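Side-chain contacts in beta-mannosidase (Trichoderma harzianum, PDB 4CVU), which probably hydrolyses terminal, non-reducing beta-D-mannose residues of beta-mannosides: residues C121-G126 against L143-S148; A116-C121 against W135-S140; Q36-T41 against L152-G157; S95-H100 against G215-L220. One frame throughout, in Å; residues are numbered along the deposited sequence. Where two conformers were deposited one is given.

Interaction 1 of 4, residues C121-G126 against L143-S148; sequences CDHIVG and LASCKS. With MAN (alpha-D-mannopyranose), chain C; MAN (alpha-D-mannopyranose), chain B.
Cys-121 and Cys-146 are joined by a disulfide, SG to SG 2.1 Å, whose chi3 of 87° gives it a right-handed twist. The bond brings the two CA atoms to 6.0 Å of each other. In each cysteine SG lies anti to the backbone N (chi1 -164° in Cys-121), and Cys-121 CB ends 3.8 Å from Cys-146 CB across the bridge. The disulfide thus ties the tight turn between strands 116-120 and 123-126 to the chain leaving helix 140-145, within the galactose-binding-like beta-sandwich domain, at the edge strand 123-126 of its six-stranded sheet; just beyond, Val-125 and Gly-126 face Val-118 in a classic beta bulge. Beside the bridge, Ser-145 turns its OG to CE1 of the His-123 ring at 3.4 Å, an oblique packing contact, while that hydroxyl finds its hydrogen-bond partner in Ala-142 O. The histidine also borders the glycan attached to the domain, CB of His-123 lying 3.4 Å from O3 of a mannose. Cut back to an alanine, His-123 would lose its imidazole, and a gap would probably open between Ser-145 and this sugar. The same mannose receives a nearly straight bond on O4 from the backbone N of Ile-124, 3.1 Å long.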
# COMPACT_ATOMS: atom_id res chain seq x y z
N CYS A 121 -31.70 -30.13 -2.67
CA CYS A 121 -31.81 -31.29 -1.79
C CYS A 121 -30.95 -32.44 -2.30
O CYS A 121 -31.43 -33.55 -2.48
CB CYS A 121 -33.27 -31.72 -1.64
SG CYS A 121 -33.52 -32.83 -0.23
N ASP A 122 -29.70 -32.15 -2.63
CA ASP A 122 -28.71 -33.17 -3.01
C ASP A 122 -28.89 -33.83 -4.40
O ASP A 122 -28.17 -34.74 -4.76
CB ASP A 122 -28.67 -34.23 -1.92
CG ASP A 122 -27.29 -34.46 -1.39
OD1 ASP A 122 -26.32 -34.27 -2.14
OD2 ASP A 122 -27.17 -34.86 -0.22
N HIS A 123 -29.81 -33.31 -5.20
CA HIS A 123 -30.04 -33.78 -6.54
C HIS A 123 -29.49 -32.81 -7.58
O HIS A 123 -29.83 -31.67 -7.54
CB HIS A 123 -31.54 -33.89 -6.76
CG HIS A 123 -32.18 -34.94 -5.90
ND1 HIS A 123 -33.38 -35.52 -6.22
CD2 HIS A 123 -31.77 -35.54 -4.77
CE1 HIS A 123 -33.69 -36.41 -5.31
NE2 HIS A 123 -32.73 -36.44 -4.41
N ILE A 124 -28.69 -33.29 -8.51
CA ILE A 124 -28.23 -32.43 -9.58
C ILE A 124 -29.43 -32.13 -10.45
O ILE A 124 -29.98 -33.01 -11.08
CB ILE A 124 -27.13 -33.06 -10.43
CG1 ILE A 124 -25.88 -33.21 -9.59
CG2 ILE A 124 -26.82 -32.18 -11.62
CD1 ILE A 124 -24.88 -34.16 -10.14
N VAL A 125 -29.81 -30.87 -10.49
CA VAL A 125 -30.96 -30.45 -11.28
C VAL A 125 -30.55 -29.66 -12.55
O VAL A 125 -31.38 -29.43 -13.43
CB VAL A 125 -31.93 -29.64 -10.41
CG1 VAL A 125 -33.08 -29.08 -11.23
CG2 VAL A 125 -32.49 -30.51 -9.30
N GLY A 126 -29.28 -29.25 -12.64
CA GLY A 126 -28.81 -28.52 -13.81
C GLY A 126 -27.31 -28.30 -13.88
O GLY A 126 -26.65 -28.29 -12.85
N LEU A 143 -37.83 -31.31 -4.29
CA LEU A 143 -38.49 -30.80 -3.09
C LEU A 143 -39.38 -31.87 -2.44
O LEU A 143 -39.37 -32.03 -1.23
CB LEU A 143 -39.32 -29.55 -3.43
CG LEU A 143 -40.19 -28.91 -2.35
CD1 LEU A 143 -39.37 -28.55 -1.13
CD2 LEU A 143 -40.90 -27.68 -2.88
N ALA A 144 -40.13 -32.61 -3.26
CA ALA A 144 -41.05 -33.63 -2.75
C ALA A 144 -40.32 -34.76 -2.04
O ALA A 144 -40.75 -35.20 -1.00
CB ALA A 144 -41.90 -34.19 -3.88
N SER A 145 -39.20 -35.21 -2.61
CA SER A 145 -38.36 -36.24 -1.97
C SER A 145 -37.61 -35.75 -0.72
O SER A 145 -37.08 -36.55 0.05
CB SER A 145 -37.33 -36.78 -2.97
OG SER A 145 -36.27 -35.85 -3.18
N CYS A 146 -37.56 -34.43 -0.52
CA CYS A 146 -36.70 -33.86 0.52
C CYS A 146 -37.27 -34.11 1.90
O CYS A 146 -38.38 -33.68 2.21
CB CYS A 146 -36.47 -32.36 0.33
SG CYS A 146 -34.85 -31.84 0.98
N LYS A 147 -36.48 -34.78 2.72
CA LYS A 147 -36.89 -35.19 4.07
C LYS A 147 -36.84 -34.03 5.09
O LYS A 147 -37.42 -34.13 6.17
CB LYS A 147 -36.01 -36.36 4.52
CG LYS A 147 -36.13 -37.58 3.59
CD LYS A 147 -35.39 -38.81 4.10
N SER A 148 -36.16 -32.93 4.74
CA SER A 148 -36.21 -31.67 5.49
C SER A 148 -36.11 -30.46 4.53
O SER A 148 -36.17 -30.63 3.31
CB SER A 148 -35.08 -31.64 6.54
OG SER A 148 -33.89 -32.23 6.06
C1 MAN C . -29.11 -37.94 -11.73
C2 MAN C . -30.12 -37.73 -10.61
C3 MAN C . -29.59 -36.71 -9.59
C4 MAN C . -28.20 -37.14 -9.12
C5 MAN C . -27.27 -37.26 -10.33
C6 MAN C . -25.86 -37.69 -9.94
O2 MAN C . -30.42 -38.96 -9.98
O3 MAN C . -30.50 -36.58 -8.52
O4 MAN C . -27.71 -36.21 -8.17
O5 MAN C . -27.79 -38.19 -11.27
O6 MAN C . -25.07 -37.81 -11.11
C1 MAN B . -27.28 -35.94 -13.79
C2 MAN B . -28.43 -36.95 -13.74
C3 MAN B . -29.39 -36.67 -14.88
C4 MAN B . -29.86 -35.22 -14.77
C5 MAN B . -28.67 -34.27 -14.75
C6 MAN B . -29.11 -32.82 -14.60
O2 MAN B . -29.14 -36.76 -12.53
O3 MAN B . -30.50 -37.54 -14.81
O4 MAN B . -30.65 -34.89 -15.89
O5 MAN B . -27.79 -34.61 -13.71
O6 MAN B . -27.95 -32.04 -14.76

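Interaction 2 of 4, residues A116-C121 against W135-S140; sequences ATVKFC and WFYDVS. With NAG (2-acetamido-2-deoxy-beta-D-glucopyranose), chain D; NAG (2-acetamido-2-deoxy-beta-D-glucopyranose), chain E.
The facing sheets of the galactose-binding-like beta-sandwich meet here through Phe-120 and Val-139 and, more loosely, through Val-118 and Tyr-137. Strand 116-120 belongs to the six-stranded sheet and strand 135-138 is an outer strand of the four-stranded one, so the contact is made by side chains reaching across the buried interior. Phe-120 and Val-139 cross at about a right angle, with the valine lying over one face of the ring. Its CG2 is 4.0 Å from the ring centroid and only 19° off the normal, a CH-pi contact displaced toward the rim, and its CB comes to 3.7 Å from Phe-120 CD2. Because Val-139 holds CG1 anti to its carbonyl carbon (chi1 -61°), that other methyl is left to pack at 3.9 Å against Phe-120 CB, and the two branches straddle the base and face of the aromatic group. Further along, Val-118 CG2 approaches Tyr-137 CE2 obliquely at 4.3 Å; Val-125 also packs on both Tyr-137 and Val-139.

Val-139 occupies the N-cap position of helix 140-145, and the turn into that helix is fixed by an Asx turn: Asp-138 OD1 accepts from Ser-140 N and, through its syn lone pair, from Ser-140 OG. The serine hydroxyl is in turn bonded to the backbone N of Thr-105 in the neighbouring strand. On the outer side of the six-stranded sheet, strand 116-120 touches the attached glycan, where Thr-117 OG1 donates to O6 of an N-acetylglucosamine at 2.9 Å.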
# COMPACT_ATOMS: atom_id res chain seq x y z
N ALA A 116 -21.21 -24.56 -13.92
CA ALA A 116 -21.71 -24.81 -12.57
C ALA A 116 -22.49 -26.14 -12.51
O ALA A 116 -22.94 -26.68 -13.52
CB ALA A 116 -22.58 -23.66 -12.12
N THR A 117 -22.62 -26.66 -11.31
CA THR A 117 -23.45 -27.83 -11.07
C THR A 117 -24.44 -27.42 -9.99
O THR A 117 -24.04 -27.16 -8.86
CB THR A 117 -22.58 -29.03 -10.63
OG1 THR A 117 -21.63 -29.34 -11.65
CG2 THR A 117 -23.44 -30.28 -10.36
N VAL A 118 -25.71 -27.33 -10.35
CA VAL A 118 -26.74 -26.88 -9.42
C VAL A 118 -27.38 -28.11 -8.76
O VAL A 118 -27.76 -29.06 -9.46
CB VAL A 118 -27.83 -26.07 -10.15
CG1 VAL A 118 -28.85 -25.52 -9.16
CG2 VAL A 118 -27.21 -24.94 -10.96
N LYS A 119 -27.48 -28.08 -7.43
CA LYS A 119 -28.10 -29.15 -6.65
C LYS A 119 -29.16 -28.61 -5.72
O LYS A 119 -28.97 -27.58 -5.08
CB LYS A 119 -27.08 -29.91 -5.80
CG LYS A 119 -26.18 -30.84 -6.57
CD LYS A 119 -25.41 -31.74 -5.62
CE LYS A 119 -24.19 -32.35 -6.29
NZ LYS A 119 -23.71 -33.58 -5.61
N PHE A 120 -30.27 -29.33 -5.62
CA PHE A 120 -31.37 -28.96 -4.76
C PHE A 120 -31.79 -30.21 -3.99
O PHE A 120 -32.17 -31.23 -4.59
CB PHE A 120 -32.53 -28.37 -5.59
CG PHE A 120 -33.57 -27.67 -4.76
CD1 PHE A 120 -33.36 -26.38 -4.30
CD2 PHE A 120 -34.75 -28.29 -4.43
CE1 PHE A 120 -34.31 -25.73 -3.54
CE2 PHE A 120 -35.71 -27.65 -3.66
CZ PHE A 120 -35.50 -26.37 -3.22
N CYS A 121 -31.70 -30.13 -2.67
CA CYS A 121 -31.81 -31.29 -1.79
C CYS A 121 -30.95 -32.44 -2.30
O CYS A 121 -31.43 -33.55 -2.48
CB CYS A 121 -33.27 -31.72 -1.64
SG CYS A 121 -33.52 -32.83 -0.23
N TRP A 135 -31.06 -19.03 -16.62
CA TRP A 135 -31.31 -20.46 -16.49
C TRP A 135 -32.48 -20.67 -15.53
O TRP A 135 -32.60 -19.95 -14.54
CB TRP A 135 -30.06 -21.19 -15.97
CG TRP A 135 -28.83 -21.06 -16.85
CD1 TRP A 135 -27.74 -20.24 -16.64
CD2 TRP A 135 -28.54 -21.79 -18.05
NE1 TRP A 135 -26.82 -20.42 -17.64
CE2 TRP A 135 -27.28 -21.36 -18.52
CE3 TRP A 135 -29.21 -22.79 -18.77
CZ2 TRP A 135 -26.70 -21.87 -19.68
CZ3 TRP A 135 -28.62 -23.29 -19.92
CH2 TRP A 135 -27.38 -22.84 -20.36
N PHE A 136 -33.32 -21.65 -15.83
CA PHE A 136 -34.43 -22.03 -14.94
C PHE A 136 -34.64 -23.55 -14.90
O PHE A 136 -34.54 -24.23 -15.91
CB PHE A 136 -35.72 -21.34 -15.36
CG PHE A 136 -35.97 -21.38 -16.84
CD1 PHE A 136 -35.42 -20.42 -17.67
CD2 PHE A 136 -36.72 -22.39 -17.40
CE1 PHE A 136 -35.64 -20.45 -19.02
CE2 PHE A 136 -36.93 -22.43 -18.76
CZ PHE A 136 -36.38 -21.45 -19.57
N TYR A 137 -34.89 -24.07 -13.70
CA TYR A 137 -34.94 -25.49 -13.45
C TYR A 137 -36.14 -25.82 -12.57
O TYR A 137 -36.39 -25.16 -11.57
CB TYR A 137 -33.65 -25.95 -12.77
CG TYR A 137 -32.39 -25.62 -13.54
CD1 TYR A 137 -32.10 -26.29 -14.73
CD2 TYR A 137 -31.48 -24.65 -13.09
CE1 TYR A 137 -30.96 -26.01 -15.46
CE2 TYR A 137 -30.33 -24.37 -13.81
CZ TYR A 137 -30.08 -25.03 -15.00
OH TYR A 137 -28.95 -24.76 -15.73
N ASP A 138 -36.89 -26.85 -12.97
CA ASP A 138 -38.04 -27.31 -12.20
C ASP A 138 -37.56 -28.26 -11.11
O ASP A 138 -37.12 -29.36 -11.40
CB ASP A 138 -39.04 -28.00 -13.14
CG ASP A 138 -40.41 -28.25 -12.48
OD1 ASP A 138 -40.48 -28.41 -11.24
OD2 ASP A 138 -41.41 -28.29 -13.25
N VAL A 139 -37.65 -27.83 -9.86
CA VAL A 139 -37.19 -28.65 -8.72
C VAL A 139 -38.33 -29.26 -7.90
O VAL A 139 -38.13 -29.69 -6.75
CB VAL A 139 -36.24 -27.87 -7.76
CG1 VAL A 139 -34.99 -27.42 -8.50
CG2 VAL A 139 -36.94 -26.68 -7.11
N SER A 140 -39.52 -29.35 -8.50
CA SER A 140 -40.69 -29.83 -7.77
C SER A 140 -40.47 -31.20 -7.15
O SER A 140 -40.82 -31.42 -5.98
CB SER A 140 -41.92 -29.86 -8.69
OG SER A 140 -42.34 -28.54 -8.97
C1 NAG D . -15.99 -28.45 -10.42
C2 NAG D . -16.42 -29.87 -9.97
C3 NAG D . -16.88 -30.69 -11.17
C4 NAG D . -17.89 -29.93 -12.03
C5 NAG D . -17.43 -28.48 -12.32
C6 NAG D . -18.52 -27.65 -13.02
C7 NAG D . -15.30 -30.69 -7.98
C8 NAG D . -14.14 -31.41 -7.35
N2 NAG D . -15.32 -30.57 -9.31
O3 NAG D . -17.44 -31.90 -10.69
O4 NAG D . -18.03 -30.64 -13.26
O5 NAG D . -17.05 -27.82 -11.12
O6 NAG D . -19.59 -27.33 -12.15
O7 NAG D . -16.17 -30.23 -7.28
C1 NAG E . -19.41 -31.04 -13.48
C2 NAG E . -19.63 -31.34 -14.96
C3 NAG E . -21.08 -31.79 -15.23
C4 NAG E . -21.50 -32.88 -14.25
C5 NAG E . -21.19 -32.43 -12.81
C6 NAG E . -21.56 -33.51 -11.80
C7 NAG E . -18.32 -29.93 -16.52
C8 NAG E . -17.20 -30.88 -16.55
N2 NAG E . -19.38 -30.17 -15.78
O3 NAG E . -21.22 -32.20 -16.57
O4 NAG E . -22.89 -33.06 -14.42
O5 NAG E . -19.80 -32.17 -12.70
O6 NAG E . -20.68 -34.57 -12.05
O7 NAG E . -18.24 -28.87 -17.17

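Interaction 3 of 4, residues Q36-T41 against L152-G157; sequences QKWTVT and LSINFG. With NAG (2-acetamido-2-deoxy-beta-D-glucopyranose), chain D.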
# COMPACT_ATOMS: atom_id res chain seq x y z
N GLN A 36 -31.42 -15.20 1.31
CA GLN A 36 -31.04 -16.48 1.88
C GLN A 36 -29.62 -16.38 2.40
O GLN A 36 -28.90 -15.43 2.09
CB GLN A 36 -31.15 -17.59 0.85
CG GLN A 36 -32.57 -17.88 0.41
CD GLN A 36 -33.48 -18.27 1.56
OE1 GLN A 36 -33.12 -19.10 2.39
NE2 GLN A 36 -34.67 -17.68 1.62
N LYS A 37 -29.20 -17.36 3.16
CA LYS A 37 -27.92 -17.31 3.84
C LYS A 37 -26.90 -18.25 3.16
O LYS A 37 -27.14 -19.46 3.06
CB LYS A 37 -28.16 -17.63 5.32
CG LYS A 37 -26.92 -18.04 6.12
CD LYS A 37 -26.23 -16.90 6.84
CE LYS A 37 -25.10 -17.43 7.74
NZ LYS A 37 -25.62 -18.12 8.96
N TRP A 38 -25.80 -17.68 2.68
CA TRP A 38 -24.81 -18.40 1.86
C TRP A 38 -23.44 -18.61 2.54
O TRP A 38 -22.91 -17.72 3.21
CB TRP A 38 -24.61 -17.66 0.51
CG TRP A 38 -25.84 -17.70 -0.33
CD1 TRP A 38 -26.80 -16.75 -0.39
CD2 TRP A 38 -26.25 -18.75 -1.19
NE1 TRP A 38 -27.78 -17.14 -1.24
CE2 TRP A 38 -27.49 -18.38 -1.73
CE3 TRP A 38 -25.69 -19.98 -1.56
CZ2 TRP A 38 -28.19 -19.18 -2.65
CZ3 TRP A 38 -26.39 -20.79 -2.46
CH2 TRP A 38 -27.63 -20.37 -3.00
N THR A 39 -22.85 -19.78 2.30
CA THR A 39 -21.50 -20.10 2.68
C THR A 39 -20.71 -20.50 1.45
O THR A 39 -21.22 -21.21 0.57
CB THR A 39 -21.45 -21.23 3.71
OG1 THR A 39 -22.18 -20.84 4.87
CG2 THR A 39 -20.02 -21.53 4.15
N VAL A 40 -19.46 -20.06 1.36
CA VAL A 40 -18.60 -20.40 0.22
C VAL A 40 -17.46 -21.28 0.67
O VAL A 40 -16.76 -20.94 1.63
CB VAL A 40 -18.02 -19.14 -0.43
CG1 VAL A 40 -16.99 -19.49 -1.51
CG2 VAL A 40 -19.17 -18.31 -1.02
N THR A 41 -17.26 -22.40 -0.03
CA THR A 41 -16.19 -23.34 0.28
C THR A 41 -15.36 -23.61 -0.97
O THR A 41 -15.89 -23.59 -2.08
CB THR A 41 -16.72 -24.71 0.76
OG1 THR A 41 -17.74 -25.17 -0.13
CG2 THR A 41 -17.29 -24.61 2.19
N LEU A 152 -29.85 -25.52 -1.33
CA LEU A 152 -29.42 -25.21 -2.69
C LEU A 152 -27.92 -25.00 -2.69
O LEU A 152 -27.42 -24.19 -1.91
CB LEU A 152 -30.11 -23.95 -3.18
CG LEU A 152 -29.69 -23.39 -4.54
CD1 LEU A 152 -29.84 -24.41 -5.66
CD2 LEU A 152 -30.53 -22.15 -4.82
N SER A 153 -27.22 -25.74 -3.55
CA SER A 153 -25.80 -25.55 -3.69
C SER A 153 -25.45 -25.42 -5.16
O SER A 153 -26.09 -26.06 -6.01
CB SER A 153 -25.00 -26.68 -3.05
OG SER A 153 -24.98 -27.82 -3.88
N ILE A 154 -24.44 -24.59 -5.43
CA ILE A 154 -23.98 -24.32 -6.78
C ILE A 154 -22.46 -24.45 -6.84
O ILE A 154 -21.71 -23.58 -6.36
CB ILE A 154 -24.42 -22.91 -7.26
CG1 ILE A 154 -25.86 -22.62 -6.86
CG2 ILE A 154 -24.26 -22.79 -8.77
CD1 ILE A 154 -26.31 -21.21 -7.14
N ASN A 155 -22.00 -25.55 -7.41
CA ASN A 155 -20.57 -25.84 -7.45
C ASN A 155 -19.99 -25.29 -8.75
O ASN A 155 -20.28 -25.82 -9.80
CB ASN A 155 -20.36 -27.35 -7.32
CG ASN A 155 -18.90 -27.75 -7.31
OD1 ASN A 155 -18.02 -26.92 -7.46
ND2 ASN A 155 -18.65 -29.04 -7.13
N PHE A 156 -19.21 -24.21 -8.65
CA PHE A 156 -18.63 -23.51 -9.81
C PHE A 156 -17.25 -24.05 -10.17
O PHE A 156 -16.38 -24.17 -9.32
CB PHE A 156 -18.52 -22.00 -9.56
CG PHE A 156 -19.83 -21.29 -9.42
CD1 PHE A 156 -20.49 -20.78 -10.54
CD2 PHE A 156 -20.42 -21.10 -8.18
CE1 PHE A 156 -21.71 -20.13 -10.41
CE2 PHE A 156 -21.63 -20.44 -8.05
CZ PHE A 156 -22.28 -19.95 -9.16
N GLY A 157 -17.06 -24.41 -11.45
CA GLY A 157 -15.78 -24.97 -11.90
C GLY A 157 -14.64 -23.99 -11.97
O GLY A 157 -14.84 -22.77 -11.97
C1 NAG D . -15.99 -28.45 -10.42
C2 NAG D . -16.42 -29.87 -9.97
C3 NAG D . -16.88 -30.69 -11.17
C4 NAG D . -17.89 -29.93 -12.03
C5 NAG D . -17.43 -28.48 -12.32
C6 NAG D . -18.52 -27.65 -13.02
C7 NAG D . -15.30 -30.69 -7.98
C8 NAG D . -14.14 -31.41 -7.35
N2 NAG D . -15.32 -30.57 -9.31
O3 NAG D . -17.44 -31.90 -10.69
O4 NAG D . -18.03 -30.64 -13.26
O5 NAG D . -17.05 -27.82 -11.12
O6 NAG D . -19.59 -27.33 -12.15
O7 NAG D . -16.17 -30.23 -7.28
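Trp-38 meets Leu-152 and Ile-154 with the far end of its indole, and its path from CB shows how a long side chain can bridge strands that are not adjacent. CB neither faces nor turns its back on segment 152-157. With CG anti to the carbonyl carbon (chi1 -66°) and the ring plane turned about perpendicular to the CA-CB-CG plane (chi2 95°), the six-membered part of the indole is carried across. On the pyrrole side, NE1 leaves this contact and is bonded to Leu-33 O; the ring also meets that of Phe-53, with planes inclined by about 35°. Farther out, CZ3 lies 3.6 Å from the backbone O of Leu-152, an oblique packing approach. At the tip, CH2 rests against the leucine, 3.9 Å from CD2 and 4.0 Å from CG of Leu-152, and more loosely against Ile-154 CD1 at 4.4 Å. Leu-152 in turn packs on Val-118. On the outer side of strand 152-156, Asn-155 ND2 donates to O7 of an attached N-acetylglucosamine, 2.8 Å away. Strand 87-91 runs between strands 38-41 and 152-156, and the indole spans it on the buried side, forming part of the apolar core typical of a jelly-roll beta-sandwich.

Interaction 4 of 4, residues S95-H100 against G215-L220; sequences SGLSKH and GRIVQL
Gln-219 pairs its amide with both backbone polar groups of Ser-98. The serine N-H donates to OE1 of Gln-219 at 2.9 Å, reaching a lone pair in the carbonyl plane, while NE2 of Gln-219 donates to Ser-98 O at 2.8 Å. The second bond is the more bent, 136° at the hydrogen, and Ser-98 O sits 24° out of the glutamine's amide plane. NE2 has another acceptor in Thr-105 OG1, so this buried amide is gripped at both ends, which should fix its rotation. A leucine in its place would probably leave Ser-98 N and O without their mates and set the loop free to shift. Ser-98 OG is used within the loop, accepting from His-100 N in an ST turn. Leu-97 packs alongside, its CB 3.7 Å from Gln-219 NE2, and makes apolar contact through CD2, 4.2 Å from Ile-217 CG2. Lys-99 NZ reaches Leu-143 O of helix 140-145. Segment 95-100 lies in the connection from strand 87-91 of the six-stranded sheet to strand 103-109 of the four-stranded one, where strand 215-221 runs between strands 29-32 and 103-109.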
# COMPACT_ATOMS: atom_id res chain seq x y z
N SER A 95 -36.37 -22.20 4.15
CA SER A 95 -37.65 -22.38 4.83
C SER A 95 -38.78 -21.70 4.05
O SER A 95 -38.53 -20.93 3.11
CB SER A 95 -37.56 -21.76 6.21
OG SER A 95 -37.42 -20.38 6.07
N GLY A 96 -40.02 -22.02 4.41
CA GLY A 96 -41.20 -21.36 3.85
C GLY A 96 -41.68 -21.77 2.46
O GLY A 96 -42.51 -21.09 1.88
N LEU A 97 -41.17 -22.87 1.90
CA LEU A 97 -41.69 -23.35 0.61
C LEU A 97 -42.89 -24.28 0.90
O LEU A 97 -42.86 -25.05 1.86
CB LEU A 97 -40.61 -24.11 -0.19
CG LEU A 97 -39.30 -23.35 -0.52
CD1 LEU A 97 -38.23 -24.31 -1.01
CD2 LEU A 97 -39.54 -22.27 -1.56
N SER A 98 -43.95 -24.16 0.10
CA SER A 98 -45.07 -25.09 0.20
C SER A 98 -44.70 -26.45 -0.37
O SER A 98 -44.06 -26.53 -1.42
CB SER A 98 -46.29 -24.56 -0.55
OG SER A 98 -47.34 -25.53 -0.53
N LYS A 99 -45.11 -27.51 0.32
CA LYS A 99 -44.88 -28.88 -0.13
C LYS A 99 -46.11 -29.53 -0.79
O LYS A 99 -46.11 -30.74 -1.03
CB LYS A 99 -44.38 -29.75 1.03
CG LYS A 99 -43.03 -29.28 1.61
CD LYS A 99 -42.13 -30.44 2.02
CE LYS A 99 -41.52 -31.15 0.82
NZ LYS A 99 -40.47 -32.15 1.19
N HIS A 100 -47.13 -28.73 -1.10
CA HIS A 100 -48.31 -29.23 -1.81
C HIS A 100 -47.93 -29.55 -3.26
O HIS A 100 -47.26 -28.76 -3.91
CB HIS A 100 -49.45 -28.21 -1.78
CG HIS A 100 -49.92 -27.85 -0.40
ND1 HIS A 100 -50.42 -26.60 -0.08
CD2 HIS A 100 -49.94 -28.56 0.75
CE1 HIS A 100 -50.75 -26.57 1.20
NE2 HIS A 100 -50.47 -27.75 1.73
N GLY A 215 -31.07 -13.87 -8.66
CA GLY A 215 -31.72 -15.15 -8.80
C GLY A 215 -32.78 -15.34 -7.75
O GLY A 215 -32.78 -14.66 -6.73
N ARG A 216 -33.69 -16.26 -7.99
CA ARG A 216 -34.75 -16.50 -7.02
C ARG A 216 -35.44 -17.83 -7.20
O ARG A 216 -35.22 -18.51 -8.17
CB ARG A 216 -35.74 -15.33 -7.00
CG ARG A 216 -36.83 -15.32 -8.02
CD ARG A 216 -36.44 -14.96 -9.43
NE ARG A 216 -35.74 -13.70 -9.57
CZ ARG A 216 -35.08 -13.36 -10.67
NH1 ARG A 216 -35.07 -14.16 -11.69
NH2 ARG A 216 -34.39 -12.26 -10.72
N ILE A 217 -36.25 -18.19 -6.22
CA ILE A 217 -37.10 -19.37 -6.31
C ILE A 217 -38.54 -18.93 -6.52
O ILE A 217 -39.01 -18.03 -5.84
CB ILE A 217 -37.05 -20.24 -5.06
CG1 ILE A 217 -35.62 -20.61 -4.72
CG2 ILE A 217 -37.79 -21.53 -5.31
CD1 ILE A 217 -35.45 -21.26 -3.36
N VAL A 218 -39.21 -19.53 -7.50
CA VAL A 218 -40.59 -19.18 -7.82
C VAL A 218 -41.49 -20.40 -7.60
O VAL A 218 -41.26 -21.44 -8.20
CB VAL A 218 -40.72 -18.73 -9.28
CG1 VAL A 218 -42.14 -18.23 -9.57
CG2 VAL A 218 -39.71 -17.65 -9.61
N GLN A 219 -42.48 -20.25 -6.70
CA GLN A 219 -43.52 -21.26 -6.51
C GLN A 219 -44.85 -20.82 -7.14
O GLN A 219 -45.45 -19.82 -6.76
CB GLN A 219 -43.71 -21.62 -5.04
CG GLN A 219 -42.90 -22.85 -4.67
CD GLN A 219 -43.15 -23.35 -3.27
OE1 GLN A 219 -43.59 -22.61 -2.38
NE2 GLN A 219 -42.88 -24.63 -3.06
N LEU A 220 -45.28 -21.60 -8.14
CA LEU A 220 -46.48 -21.31 -8.94
C LEU A 220 -47.59 -22.31 -8.64
O LEU A 220 -47.37 -23.51 -8.74
CB LEU A 220 -46.17 -21.39 -10.43
CG LEU A 220 -45.02 -20.53 -10.91
CD1 LEU A 220 -44.81 -20.80 -12.39
CD2 LEU A 220 -45.29 -19.05 -10.66

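From the N terminus, segment 36-41 opens interaction 3 and 95-100 opens interaction 4; 116-121 and 121-126, sharing Cys-121, then open interactions 2 and 1. Segment 135-140 closes interaction 2 before 143-148 closes interaction 1, so these two short loops cross. Both lie wholly within the longer loops, closed first by 152-157 for interaction 3 and last by 215-220 for interaction 4, which also cross each other. Interaction 3 bridges two strands of the six-stranded sheet across a third, interaction 2 joins that sheet to the four-stranded one, interaction 1 ties the edge of the six-stranded sheet to the end of helix 140-145, and interaction 4 fastens an inter-sheet loop, where Leu-97 CD1 touches Phe-120 CZ at 4.1 Å.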